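Local coordinates for protein esterase TesA (Pseudomonas aeruginosa, PDB 4JGG) that hydrolyses carboxylic esters, preferring Tween detergents and short-chain p-nitrophenyl esters, with lysophospholipase activity and a low thioesterase activity toward palmitoyl-coenzyme A, at residues A123-L128 with E155-V160; Q106-L111 with S145-A150; E165-V170 with P187-N192; L128-P133 with P161-G166. All coordinates share one frame; numbering follows the deposited sequence.

Contact 1 (A123-L128 with E155-V160)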
loop_
_atom_site.group_PDB
_atom_site.type_symbol
_atom_site.label_atom_id
_atom_site.label_comp_id
_atom_site.label_asym_id
_atom_site.label_seq_id
_atom_site.Cartn_x
_atom_site.Cartn_y
_atom_site.Cartn_z
ATOM N N ALA A 123 4.899 15.847 -0.968
ATOM C CA ALA A 123 4.737 14.618 -1.747
ATOM C C ALA A 123 3.316 14.437 -2.257
ATOM O O ALA A 123 2.360 14.833 -1.585
ATOM C CB ALA A 123 5.144 13.404 -0.925
ATOM N N LYS A 124 3.182 13.841 -3.442
ATOM C CA LYS A 124 1.889 13.310 -3.899
ATOM C C LYS A 124 1.650 11.987 -3.188
ATOM O O LYS A 124 2.585 11.209 -3.009
ATOM C CB LYS A 124 1.893 13.034 -5.402
ATOM C CG LYS A 124 2.203 14.237 -6.293
ATOM C CD LYS A 124 1.069 15.250 -6.261
ATOM N N VAL A 125 0.403 11.720 -2.800
ATOM C CA VAL A 125 0.091 10.501 -2.053
ATOM C C VAL A 125 -0.775 9.544 -2.864
ATOM O O VAL A 125 -1.752 9.963 -3.484
ATOM C CB VAL A 125 -0.624 10.833 -0.735
ATOM C CG1 VAL A 125 -1.154 9.575 -0.084
ATOM C CG2 VAL A 125 0.318 11.563 0.197
ATOM N N LEU A 126 -0.402 8.266 -2.867
ATOM C CA LEU A 126 -1.198 7.220 -3.500
ATOM C C LEU A 126 -1.552 6.178 -2.441
ATOM O O LEU A 126 -0.660 5.569 -1.840
ATOM C CB LEU A 126 -0.421 6.564 -4.650
ATOM C CG LEU A 126 -1.012 5.312 -5.317
ATOM C CD1 LEU A 126 -2.360 5.598 -5.952
ATOM C CD2 LEU A 126 -0.047 4.757 -6.362
ATOM N N LEU A 127 -2.850 5.990 -2.187
ATOM C CA LEU A 127 -3.283 4.978 -1.225
ATOM C C LEU A 127 -3.548 3.655 -1.922
ATOM O O LEU A 127 -4.211 3.617 -2.961
ATOM C CB LEU A 127 -4.581 5.396 -0.539
ATOM C CG LEU A 127 -4.707 6.698 0.227
ATOM C CD1 LEU A 127 -6.025 6.653 1.001
ATOM C CD2 LEU A 127 -3.512 6.867 1.165
ATOM N N LEU A 128 -3.038 2.571 -1.350
ATOM C CA LEU A 128 -3.388 1.240 -1.819
ATOM C C LEU A 128 -4.434 0.665 -0.870
ATOM O O LEU A 128 -4.195 0.540 0.348
ATOM C CB LEU A 128 -2.160 0.326 -1.902
ATOM C CG LEU A 128 -1.044 0.841 -2.813
ATOM C CD1 LEU A 128 0.062 -0.190 -2.965
ATOM C CD2 LEU A 128 -1.592 1.256 -4.162
ATOM N N GLU A 155 -8.537 13.790 1.763
ATOM C CA GLU A 155 -7.192 14.350 1.654
ATOM C C GLU A 155 -6.740 14.571 0.210
ATOM O O GLU A 155 -5.583 14.924 -0.034
ATOM C CB GLU A 155 -6.168 13.486 2.402
ATOM C CG GLU A 155 -6.408 13.359 3.915
ATOM C CD GLU A 155 -6.414 14.701 4.630
ATOM O OE1 GLU A 155 -5.863 15.679 4.070
ATOM O OE2 GLU A 155 -6.962 14.777 5.754
ATOM N N LYS A 156 -7.650 14.371 -0.738
ATOM C CA LYS A 156 -7.348 14.517 -2.165
ATOM C C LYS A 156 -6.157 13.676 -2.605
ATOM O O LYS A 156 -5.245 14.193 -3.241
ATOM C CB LYS A 156 -7.042 15.972 -2.522
ATOM C CG LYS A 156 -7.762 17.006 -1.699
ATOM N N THR A 157 -6.148 12.391 -2.272
ATOM C CA THR A 157 -5.040 11.539 -2.681
ATOM C C THR A 157 -5.429 10.728 -3.905
ATOM O O THR A 157 -6.604 10.671 -4.284
ATOM C CB THR A 157 -4.621 10.558 -1.567
ATOM O OG1 THR A 157 -5.454 9.395 -1.608
ATOM C CG2 THR A 157 -4.734 11.204 -0.199
ATOM N N ALA A 158 -4.444 10.095 -4.534
ATOM C CA ALA A 158 -4.757 9.092 -5.537
ATOM C C ALA A 158 -5.066 7.799 -4.800
ATOM O O ALA A 158 -4.759 7.659 -3.605
ATOM C CB ALA A 158 -3.592 8.914 -6.539
ATOM N N LEU A 159 -5.693 6.859 -5.500
ATOM C CA LEU A 159 -6.175 5.648 -4.867
ATOM C C LEU A 159 -6.294 4.470 -5.826
ATOM O O LEU A 159 -6.840 4.599 -6.924
ATOM C CB LEU A 159 -7.535 5.919 -4.212
ATOM C CG LEU A 159 -8.352 4.738 -3.688
ATOM C CD1 LEU A 159 -7.694 4.078 -2.496
ATOM C CD2 LEU A 159 -9.745 5.219 -3.332
ATOM N N VAL A 160 -5.764 3.328 -5.397
ATOM C CA VAL A 160 -6.031 2.047 -6.036
ATOM C C VAL A 160 -6.960 1.267 -5.112
ATOM O O VAL A 160 -6.501 0.596 -4.192
ATOM C CB VAL A 160 -4.740 1.232 -6.237
ATOM C CG1 VAL A 160 -5.072 -0.209 -6.599
ATOM C CG2 VAL A 160 -3.852 1.883 -7.289
HETATM O O HOH W 1 -1.794 13.670 -3.321
#
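With chi1 at 84°, Thr-157 holds OG1 in the crowded position between its own backbone N and carbonyl carbon. From there the hydroxyl donates to Ala-158 O over 2.7 Å and lies against CG of Leu-127, whose side chain crosses it at about a right angle. Leu-126, with CG anti to the backbone N (chi1 172°), swings CD1 across to Ala-158 CB, 3.6 Å away, the methyl of alanine being small enough to lie beneath it. Leu-128 and Val-160 run side by side in the same direction, CD2 of the leucine against CB of the valine.

The backbones join as parallel strands. Ala-158 N gives its hydrogen to Val-125 O in the carbonyl plane, Leu-127 N reaches Ala-158 O at 2.9 Å almost straight (177°), and Val-160 N meets Leu-127 O nearly along the C=O axis. Ala-158 O is thus gripped twice, by the amide of Leu-127 and the hydroxyl of Thr-157, which come from opposite sides of its carbonyl plane. Beta-branched valine and threonine suit such extended backbone.

Strand 158-160 is one edge of the five-stranded parallel sheet, and its link to strand 124-128 is a beta-alpha-beta unit through helix 138-155. Leu-127 and Leu-159 face that helix, Leu-126 and Val-160 pack on helix 186-197 across the sheet, and strand 88-92 pairs with the other side of strand 124-128.

Contact 2 (Q106-L111 with S145-A150)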
loop_
_atom_site.group_PDB
_atom_site.type_symbol
_atom_site.label_atom_id
_atom_site.label_comp_id
_atom_site.label_asym_id
_atom_site.label_seq_id
_atom_site.Cartn_x
_atom_site.Cartn_y
_atom_site.Cartn_z
ATOM N N GLN A 106 -10.679 4.602 13.423
ATOM C CA GLN A 106 -9.290 4.931 13.737
ATOM C C GLN A 106 -8.380 4.727 12.523
ATOM O O GLN A 106 -7.361 5.408 12.381
ATOM C CB GLN A 106 -8.782 4.139 14.956
ATOM C CG GLN A 106 -8.919 2.609 14.854
ATOM C CD GLN A 106 -7.673 1.927 14.277
ATOM O OE1 GLN A 106 -6.539 2.353 14.533
ATOM N NE2 GLN A 106 -7.883 0.866 13.507
ATOM N N LEU A 107 -8.751 3.793 11.652
ATOM C CA LEU A 107 -8.028 3.585 10.398
ATOM C C LEU A 107 -8.144 4.833 9.548
ATOM O O LEU A 107 -7.154 5.338 9.009
ATOM C CB LEU A 107 -8.600 2.394 9.623
ATOM C CG LEU A 107 -7.990 2.159 8.238
ATOM C CD1 LEU A 107 -6.477 1.929 8.314
ATOM C CD2 LEU A 107 -8.671 1.003 7.508
ATOM N N GLN A 108 -9.370 5.332 9.434
ATOM C CA GLN A 108 -9.644 6.508 8.621
ATOM C C GLN A 108 -8.867 7.707 9.160
ATOM O O GLN A 108 -8.309 8.492 8.402
ATOM C CB GLN A 108 -11.150 6.797 8.601
ATOM C CG GLN A 108 -11.611 7.583 7.378
ATOM C CD GLN A 108 -11.208 9.043 7.437
ATOM O OE1 GLN A 108 -10.821 9.549 8.490
ATOM N NE2 GLN A 108 -11.299 9.733 6.300
ATOM N N GLN A 109 -8.819 7.836 10.479
ATOM C CA GLN A 109 -8.103 8.944 11.108
ATOM C C GLN A 109 -6.587 8.880 10.857
ATOM O O GLN A 109 -5.957 9.857 10.422
ATOM C CB GLN A 109 -8.388 8.932 12.614
ATOM C CG GLN A 109 -7.747 10.073 13.395
ATOM C CD GLN A 109 -7.882 9.881 14.897
ATOM O OE1 GLN A 109 -7.520 8.831 15.437
ATOM N NE2 GLN A 109 -8.416 10.888 15.578
ATOM N N ASN A 110 -6.004 7.727 11.155
ATOM C CA ASN A 110 -4.581 7.513 10.963
ATOM C C ASN A 110 -4.118 7.679 9.512
ATOM O O ASN A 110 -3.129 8.359 9.250
ATOM C CB ASN A 110 -4.185 6.137 11.488
ATOM C CG ASN A 110 -4.327 6.030 12.990
ATOM O OD1 ASN A 110 -4.254 7.037 13.701
ATOM N ND2 ASN A 110 -4.521 4.806 13.486
ATOM N N LEU A 111 -4.833 7.067 8.573
ATOM C CA LEU A 111 -4.457 7.161 7.162
ATOM C C LEU A 111 -4.604 8.594 6.656
ATOM O O LEU A 111 -3.742 9.100 5.960
ATOM C CB LEU A 111 -5.307 6.221 6.294
ATOM C CG LEU A 111 -5.093 4.706 6.323
ATOM C CD1 LEU A 111 -6.135 4.058 5.422
ATOM C CD2 LEU A 111 -3.683 4.308 5.862
ATOM N N SER A 145 -12.908 -1.478 3.772
ATOM C CA SER A 145 -12.636 -1.135 2.384
ATOM C C SER A 145 -13.079 0.286 2.039
ATOM O O SER A 145 -12.401 0.993 1.293
ATOM C CB SER A 145 -13.313 -2.147 1.460
ATOM O OG SER A 145 -12.882 -1.987 0.128
ATOM N N ARG A 146 -14.218 0.706 2.583
ATOM C CA ARG A 146 -14.765 2.017 2.250
ATOM C C ARG A 146 -13.934 3.144 2.818
ATOM O O ARG A 146 -13.993 4.273 2.334
ATOM C CB ARG A 146 -16.200 2.149 2.747
ATOM C CG ARG A 146 -17.203 1.397 1.907
ATOM C CD ARG A 146 -18.601 1.657 2.411
ATOM N NE ARG A 146 -18.682 1.582 3.866
ATOM C CZ ARG A 146 -19.232 0.575 4.534
ATOM N NH1 ARG A 146 -19.759 -0.452 3.877
ATOM N NH2 ARG A 146 -19.265 0.602 5.862
ATOM N N VAL A 147 -13.170 2.836 3.859
ATOM C CA VAL A 147 -12.313 3.824 4.499
ATOM C C VAL A 147 -11.271 4.385 3.528
ATOM O O VAL A 147 -10.996 5.580 3.523
ATOM C CB VAL A 147 -11.598 3.224 5.730
ATOM C CG1 VAL A 147 -10.430 4.116 6.164
ATOM C CG2 VAL A 147 -12.584 3.030 6.872
ATOM N N TYR A 148 -10.688 3.527 2.706
ATOM C CA TYR A 148 -9.683 3.990 1.754
ATOM C C TYR A 148 -10.224 5.083 0.849
ATOM O O TYR A 148 -9.589 6.124 0.680
ATOM C CB TYR A 148 -9.121 2.818 0.951
ATOM C CG TYR A 148 -8.402 1.845 1.851
ATOM C CD1 TYR A 148 -7.081 2.077 2.247
ATOM C CD2 TYR A 148 -9.053 0.725 2.349
ATOM C CE1 TYR A 148 -6.425 1.192 3.095
ATOM C CE2 TYR A 148 -8.409 -0.165 3.181
ATOM C CZ TYR A 148 -7.098 0.078 3.562
ATOM O OH TYR A 148 -6.476 -0.813 4.395
ATOM N N GLY A 149 -11.397 4.846 0.275
ATOM C CA GLY A 149 -12.043 5.835 -0.578
ATOM C C GLY A 149 -12.386 7.109 0.176
ATOM O O GLY A 149 -12.316 8.211 -0.371
ATOM N N ALA A 150 -12.743 6.958 1.444
ATOM C CA ALA A 150 -13.070 8.096 2.292
ATOM C C ALA A 150 -11.844 8.984 2.495
ATOM O O ALA A 150 -11.911 10.204 2.329
ATOM C CB ALA A 150 -13.597 7.615 3.643
#
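Helices 104-121 and 138-155 lie next to each other on one side of the central sheet of this alpha/beta/alpha hydrolase, an early part of the first meeting the middle of the second. The short segments run roughly parallel, 32° apart with axes 9.4 Å from each other. Val-147 is the wedge: CG1, anti to its backbone N, enters beside Gln-108 CA at 3.5 Å and touches CG of Leu-107 at 3.8 Å. A compact branched residue fits well where the backbones come this close. Leu-111, its CG anti to the carbonyl carbon, sends CD1 obliquely to Tyr-148 CE1, 3.7 Å away, and CD2 of Leu-107 approaches the same ring nearer its hydroxyl end. The phenol can lie in this apolar setting because its OH is hydrogen-bonded to Leu-93 O. Gln-108 suits the border of the interface: CB and CG pack on Val-147, then the chain bends at chi2 (-74°) and carries NE2 past Ala-150 to a hydrogen bond with Gln-154 OE1. No hydrogen bond joins the segments, so the fit rests on apolar packing. Such side-by-side, near-parallel helices covering one face of a parallel sheet are typical of the three-layer alpha/beta/alpha fold of SGNH hydrolases.

Contact 3 (E165-V170 with P187-N192)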
loop_
_atom_site.group_PDB
_atom_site.type_symbol
_atom_site.label_atom_id
_atom_site.label_comp_id
_atom_site.label_asym_id
_atom_site.label_seq_id
_atom_site.Cartn_x
_atom_site.Cartn_y
_atom_site.Cartn_z
ATOM N N GLU A 165 -6.636 -6.891 -6.600
ATOM C CA GLU A 165 -7.474 -7.400 -7.679
ATOM C C GLU A 165 -6.785 -8.538 -8.419
ATOM O O GLU A 165 -5.636 -8.416 -8.820
ATOM C CB GLU A 165 -7.858 -6.294 -8.650
ATOM C CG GLU A 165 -8.661 -6.795 -9.840
ATOM C CD GLU A 165 -9.096 -5.672 -10.755
ATOM O OE1 GLU A 165 -8.955 -4.494 -10.352
ATOM O OE2 GLU A 165 -9.569 -5.974 -11.873
ATOM N N GLY A 166 -7.498 -9.650 -8.597
ATOM C CA GLY A 166 -6.967 -10.789 -9.319
ATOM C C GLY A 166 -5.916 -11.565 -8.542
ATOM O O GLY A 166 -5.304 -12.501 -9.067
ATOM N N VAL A 167 -5.690 -11.173 -7.287
ATOM C CA VAL A 167 -4.759 -11.896 -6.424
ATOM C C VAL A 167 -5.491 -12.518 -5.237
ATOM O O VAL A 167 -5.409 -13.724 -5.017
ATOM C CB VAL A 167 -3.606 -10.986 -5.914
ATOM C CG1 VAL A 167 -2.736 -11.733 -4.905
ATOM C CG2 VAL A 167 -2.775 -10.479 -7.089
ATOM N N GLY A 168 -6.205 -11.681 -4.488
ATOM C CA GLY A 168 -6.953 -12.120 -3.325
ATOM C C GLY A 168 -7.959 -13.207 -3.641
ATOM O O GLY A 168 -8.744 -13.095 -4.594
ATOM N N GLY A 169 -7.925 -14.271 -2.844
ATOM C CA GLY A 169 -8.865 -15.369 -2.983
ATOM C C GLY A 169 -8.526 -16.333 -4.107
ATOM O O GLY A 169 -9.059 -17.446 -4.165
ATOM N N VAL A 170 -7.635 -15.913 -4.999
ATOM C CA VAL A 170 -7.266 -16.748 -6.136
ATOM C C VAL A 170 -6.261 -17.826 -5.737
ATOM O O VAL A 170 -5.368 -17.592 -4.922
ATOM C CB VAL A 170 -6.709 -15.905 -7.298
ATOM C CG1 VAL A 170 -6.219 -16.803 -8.414
ATOM C CG2 VAL A 170 -7.772 -14.941 -7.809
ATOM N N PRO A 187 3.946 -9.754 -10.145
ATOM C CA PRO A 187 3.650 -8.999 -11.365
ATOM C C PRO A 187 2.283 -8.337 -11.325
ATOM O O PRO A 187 2.183 -7.158 -11.656
ATOM C CB PRO A 187 3.703 -10.074 -12.449
ATOM C CG PRO A 187 4.731 -11.010 -11.970
ATOM C CD PRO A 187 4.554 -11.062 -10.460
ATOM N N ARG A 188 1.254 -9.077 -10.900
ATOM C CA ARG A 188 -0.106 -8.547 -10.871
ATOM C C ARG A 188 -0.256 -7.393 -9.882
ATOM O O ARG A 188 -0.888 -6.388 -10.193
ATOM C CB ARG A 188 -1.129 -9.637 -10.539
ATOM C CG ARG A 188 -2.561 -9.114 -10.551
ATOM C CD ARG A 188 -2.998 -8.789 -11.970
ATOM N NE ARG A 188 -4.176 -7.928 -12.044
ATOM C CZ ARG A 188 -5.411 -8.367 -12.269
ATOM N NH1 ARG A 188 -5.640 -9.660 -12.417
ATOM N NH2 ARG A 188 -6.418 -7.510 -12.327
ATOM N N LEU A 189 0.299 -7.549 -8.684
ATOM C CA LEU A 189 0.392 -6.415 -7.757
ATOM C C LEU A 189 0.943 -5.178 -8.474
ATOM O O LEU A 189 0.357 -4.103 -8.390
ATOM C CB LEU A 189 1.231 -6.774 -6.521
ATOM C CG LEU A 189 0.595 -7.861 -5.645
ATOM C CD1 LEU A 189 1.470 -8.221 -4.425
ATOM C CD2 LEU A 189 -0.800 -7.418 -5.195
ATOM N N LEU A 190 2.061 -5.323 -9.188
ATOM C CA LEU A 190 2.640 -4.182 -9.911
ATOM C C LEU A 190 1.705 -3.650 -10.985
ATOM O O LEU A 190 1.548 -2.434 -11.130
ATOM C CB LEU A 190 4.011 -4.526 -10.517
ATOM C CG LEU A 190 4.652 -3.485 -11.446
ATOM C CD1 LEU A 190 4.976 -2.176 -10.735
ATOM C CD2 LEU A 190 5.905 -4.079 -12.072
ATOM N N GLU A 191 1.098 -4.559 -11.744
ATOM C CA GLU A 191 0.072 -4.179 -12.711
ATOM C C GLU A 191 -1.014 -3.328 -12.057
ATOM O O GLU A 191 -1.494 -2.353 -12.637
ATOM C CB GLU A 191 -0.555 -5.415 -13.371
ATOM C CG GLU A 191 -1.855 -5.111 -14.119
ATOM C CD GLU A 191 -2.401 -6.287 -14.934
ATOM O OE1 GLU A 191 -1.706 -7.315 -15.101
ATOM O OE2 GLU A 191 -3.549 -6.178 -15.402
ATOM N N ASN A 192 -1.404 -3.689 -10.840
ATOM C CA ASN A 192 -2.515 -2.995 -10.199
ATOM C C ASN A 192 -2.197 -1.577 -9.752
ATOM O O ASN A 192 -3.102 -0.760 -9.587
ATOM C CB ASN A 192 -3.087 -3.829 -9.045
ATOM C CG ASN A 192 -3.854 -5.028 -9.541
ATOM O OD1 ASN A 192 -4.187 -5.096 -10.721
ATOM N ND2 ASN A 192 -4.135 -5.977 -8.660
#
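Asn-192 ND2 donates to Glu-165 O over 2.9 Å, a hydrogen bond joining loop 165-170 to helix 186-197. The donor sits on a lone pair in the carbonyl plane, and the oxygen lies within the asparagine amide plane, so the amide is well directed. ND2 also bonds Phe-163 O, while OD1 of Asn-192 accepts from Arg-188 NE at 3.1 Å, one turn earlier in the helix. Asparagine suits the place because one flat group can donate to the loop and accept from the helix; bonds at both ends fix its rotation.

Arg-188 starts with CG anti to the backbone N, then bends at chi2 (70°), which lays the guanidinium against the loop backbone. Glu-165 O stands 3.4 Å above the centre of that flat group, and Gly-166 N lies over the same face nearer the rim. NH2 forms a stretched salt bridge with Glu-165 OE2 at 3.5 Å, the two planes turned 58° apart, and Glu-191 OE2 makes a longer, purely electrostatic approach to NE. The positive charge therefore probably offsets two carboxylates.

Gly-166, at positive phi, passes beneath the arginine, its CA 3.6 Å from Arg-188 NH1, where a side chain would clash. Farther in, Val-167 CG2 packs on Arg-188 CG and on Leu-189 CD2, a small apolar contact beside the polar groups. Val-167 begins a type II beta turn with Gly-169 at positive phi; its side chain is about 9 Å from that of His-180, catalytic by similarity. The loop follows edge strand 158-160; helix 186-197 itself turns Leu-189 and Leu-190 toward helix 43-53.

Contact 4 (L128-P133 with P161-G166)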
loop_
_atom_site.group_PDB
_atom_site.type_symbol
_atom_site.label_atom_id
_atom_site.label_comp_id
_atom_site.label_asym_id
_atom_site.label_seq_id
_atom_site.Cartn_x
_atom_site.Cartn_y
_atom_site.Cartn_z
ATOM N N LEU A 128 -3.038 2.571 -1.350
ATOM C CA LEU A 128 -3.388 1.240 -1.819
ATOM C C LEU A 128 -4.434 0.665 -0.870
ATOM O O LEU A 128 -4.195 0.540 0.348
ATOM C CB LEU A 128 -2.160 0.326 -1.902
ATOM C CG LEU A 128 -1.044 0.841 -2.813
ATOM C CD1 LEU A 128 0.062 -0.190 -2.965
ATOM C CD2 LEU A 128 -1.592 1.256 -4.162
ATOM N N GLY A 129 -5.597 0.345 -1.426
ATOM C CA GLY A 129 -6.698 -0.181 -0.637
ATOM C C GLY A 129 -6.720 -1.688 -0.725
ATOM O O GLY A 129 -6.388 -2.256 -1.762
ATOM N N ILE A 130 -7.118 -2.345 0.357
ATOM C CA ILE A 130 -7.120 -3.798 0.384
ATOM C C ILE A 130 -8.474 -4.347 0.841
ATOM O O ILE A 130 -9.118 -3.771 1.710
ATOM C CB ILE A 130 -5.979 -4.327 1.281
ATOM C CG1 ILE A 130 -4.622 -3.983 0.647
ATOM C CG2 ILE A 130 -6.112 -5.818 1.510
ATOM C CD1 ILE A 130 -3.461 -4.715 1.268
ATOM N N GLN A 131 -8.921 -5.427 0.206
ATOM C CA GLN A 131 -10.144 -6.102 0.614
ATOM C C GLN A 131 -9.814 -7.431 1.275
ATOM O O GLN A 131 -9.107 -8.270 0.711
ATOM C CB GLN A 131 -11.087 -6.319 -0.567
ATOM C CG GLN A 131 -11.779 -5.052 -1.002
ATOM C CD GLN A 131 -10.847 -4.141 -1.766
ATOM O OE1 GLN A 131 -10.017 -4.614 -2.544
ATOM N NE2 GLN A 131 -10.964 -2.832 -1.545
ATOM N N LEU A 132 -10.308 -7.602 2.492
ATOM C CA LEU A 132 -10.107 -8.836 3.224
ATOM C C LEU A 132 -10.756 -9.988 2.452
ATOM O O LEU A 132 -11.564 -9.753 1.555
ATOM C CB LEU A 132 -10.687 -8.702 4.638
ATOM C CG LEU A 132 -9.811 -7.872 5.583
ATOM C CD1 LEU A 132 -10.494 -7.645 6.930
ATOM C CD2 LEU A 132 -8.479 -8.570 5.767
ATOM N N PRO A 133 -10.383 -11.236 2.784
ATOM C CA PRO A 133 -10.910 -12.394 2.052
ATOM C C PRO A 133 -12.425 -12.525 2.234
ATOM O O PRO A 133 -12.961 -12.108 3.260
ATOM C CB PRO A 133 -10.184 -13.587 2.697
ATOM C CG PRO A 133 -8.976 -12.996 3.378
ATOM C CD PRO A 133 -9.409 -11.627 3.820
ATOM N N PRO A 161 -8.278 1.362 -5.343
ATOM C CA PRO A 161 -9.228 0.797 -4.375
ATOM C C PRO A 161 -9.062 -0.699 -4.166
ATOM O O PRO A 161 -9.310 -1.175 -3.056
ATOM C CB PRO A 161 -10.599 1.101 -4.999
ATOM C CG PRO A 161 -10.331 1.397 -6.439
ATOM C CD PRO A 161 -8.956 2.016 -6.472
ATOM N N PHE A 162 -8.655 -1.416 -5.211
ATOM C CA PHE A 162 -8.563 -2.872 -5.177
ATOM C C PHE A 162 -7.159 -3.359 -5.519
ATOM O O PHE A 162 -6.947 -3.996 -6.554
ATOM C CB PHE A 162 -9.586 -3.479 -6.144
ATOM C CG PHE A 162 -10.936 -2.824 -6.067
ATOM C CD1 PHE A 162 -11.787 -3.090 -5.009
ATOM C CD2 PHE A 162 -11.342 -1.923 -7.037
ATOM C CE1 PHE A 162 -13.020 -2.481 -4.925
ATOM C CE2 PHE A 162 -12.584 -1.312 -6.959
ATOM C CZ PHE A 162 -13.419 -1.589 -5.903
ATOM N N PHE A 163 -6.207 -3.053 -4.640
ATOM C CA PHE A 163 -4.801 -3.387 -4.851
ATOM C C PHE A 163 -4.631 -4.880 -5.095
ATOM O O PHE A 163 -3.781 -5.294 -5.865
ATOM C CB PHE A 163 -3.981 -2.926 -3.635
ATOM C CG PHE A 163 -2.532 -3.347 -3.649
ATOM C CD1 PHE A 163 -1.770 -3.247 -4.803
ATOM C CD2 PHE A 163 -1.913 -3.782 -2.475
ATOM C CE1 PHE A 163 -0.431 -3.611 -4.808
ATOM C CE2 PHE A 163 -0.568 -4.141 -2.469
ATOM C CZ PHE A 163 0.174 -4.051 -3.631
ATOM N N LEU A 164 -5.465 -5.696 -4.466
ATOM C CA LEU A 164 -5.288 -7.136 -4.590
ATOM C C LEU A 164 -6.209 -7.722 -5.657
ATOM O O LEU A 164 -6.521 -8.910 -5.638
ATOM C CB LEU A 164 -5.498 -7.826 -3.240
ATOM C CG LEU A 164 -4.718 -7.206 -2.082
ATOM C CD1 LEU A 164 -5.062 -7.934 -0.782
ATOM C CD2 LEU A 164 -3.223 -7.255 -2.340
ATOM N N GLU A 165 -6.636 -6.891 -6.600
ATOM C CA GLU A 165 -7.474 -7.400 -7.679
ATOM C C GLU A 165 -6.785 -8.538 -8.419
ATOM O O GLU A 165 -5.636 -8.416 -8.820
ATOM C CB GLU A 165 -7.858 -6.294 -8.650
ATOM C CG GLU A 165 -8.661 -6.795 -9.840
ATOM C CD GLU A 165 -9.096 -5.672 -10.755
ATOM O OE1 GLU A 165 -8.955 -4.494 -10.352
ATOM O OE2 GLU A 165 -9.569 -5.974 -11.873
ATOM N N GLY A 166 -7.498 -9.650 -8.597
ATOM C CA GLY A 166 -6.967 -10.789 -9.319
ATOM C C GLY A 166 -5.916 -11.565 -8.542
ATOM O O GLY A 166 -5.304 -12.501 -9.067
#
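The ring of Phe-163, whose CG stands anti to the backbone N (chi1 173°), turns one face to Leu-128: CD1 sits 3.8 Å above the centroid and only 6° off the normal, a CH-pi contact. Ile-130 lies alongside the same ring, pointing the same way, with CG1 near the ring plane at its edge. Its CG2 presses on Leu-164 CD1 at 3.3 Å, tight for two methyls. The Phe-163 ring also meets Trp-43 edge-to-face. These two loops leave the C-terminal ends of strands 124-128 and 158-160, where hydrolases of the SGNH clan carry their active site; the side chain of Ile-130 lies about 8 Å from that of Ser-30, the nucleophile assigned by similarity. Gly-129 lets the two loop backbones come close: a side chain would collide with Pro-161 O. Its own oxygen accepts from Phe-163 N at 3.0 Å, nearly along the C=O axis. Gln-131, bent at chi2, sends NE2 to Pro-161 O over 2.8 Å, almost straight, and bonds Ser-145 OG as well. Its amide is inclined 52° to the Phe-162 ring, with OE1 at the ring edge, 3.4 Å from CD1.

From the N terminus, helix 104-121 leads into strand 124-128, whose end at Leu-128 is shared by contacts 1 and 4. The chain then loops into helix 138-155, where contact 2 closes back on the earlier helix. It returns along strand 158-160, closing contact 1, and continues straight into 161-166, closing contact 4. Contacts 1, 2 and 4 therefore cross one another: Tyr-148 packs on Leu-128 and Gly-129, and Gly-129 N of contact 4 probably hydrogen-bonds Val-160 O of contact 1. Contact 3 opens on Glu-165 and Gly-166, the last residues of contact 4, and closes on helix 186-197. Together they tie both helical layers to the sheet edge and its C-terminal loops.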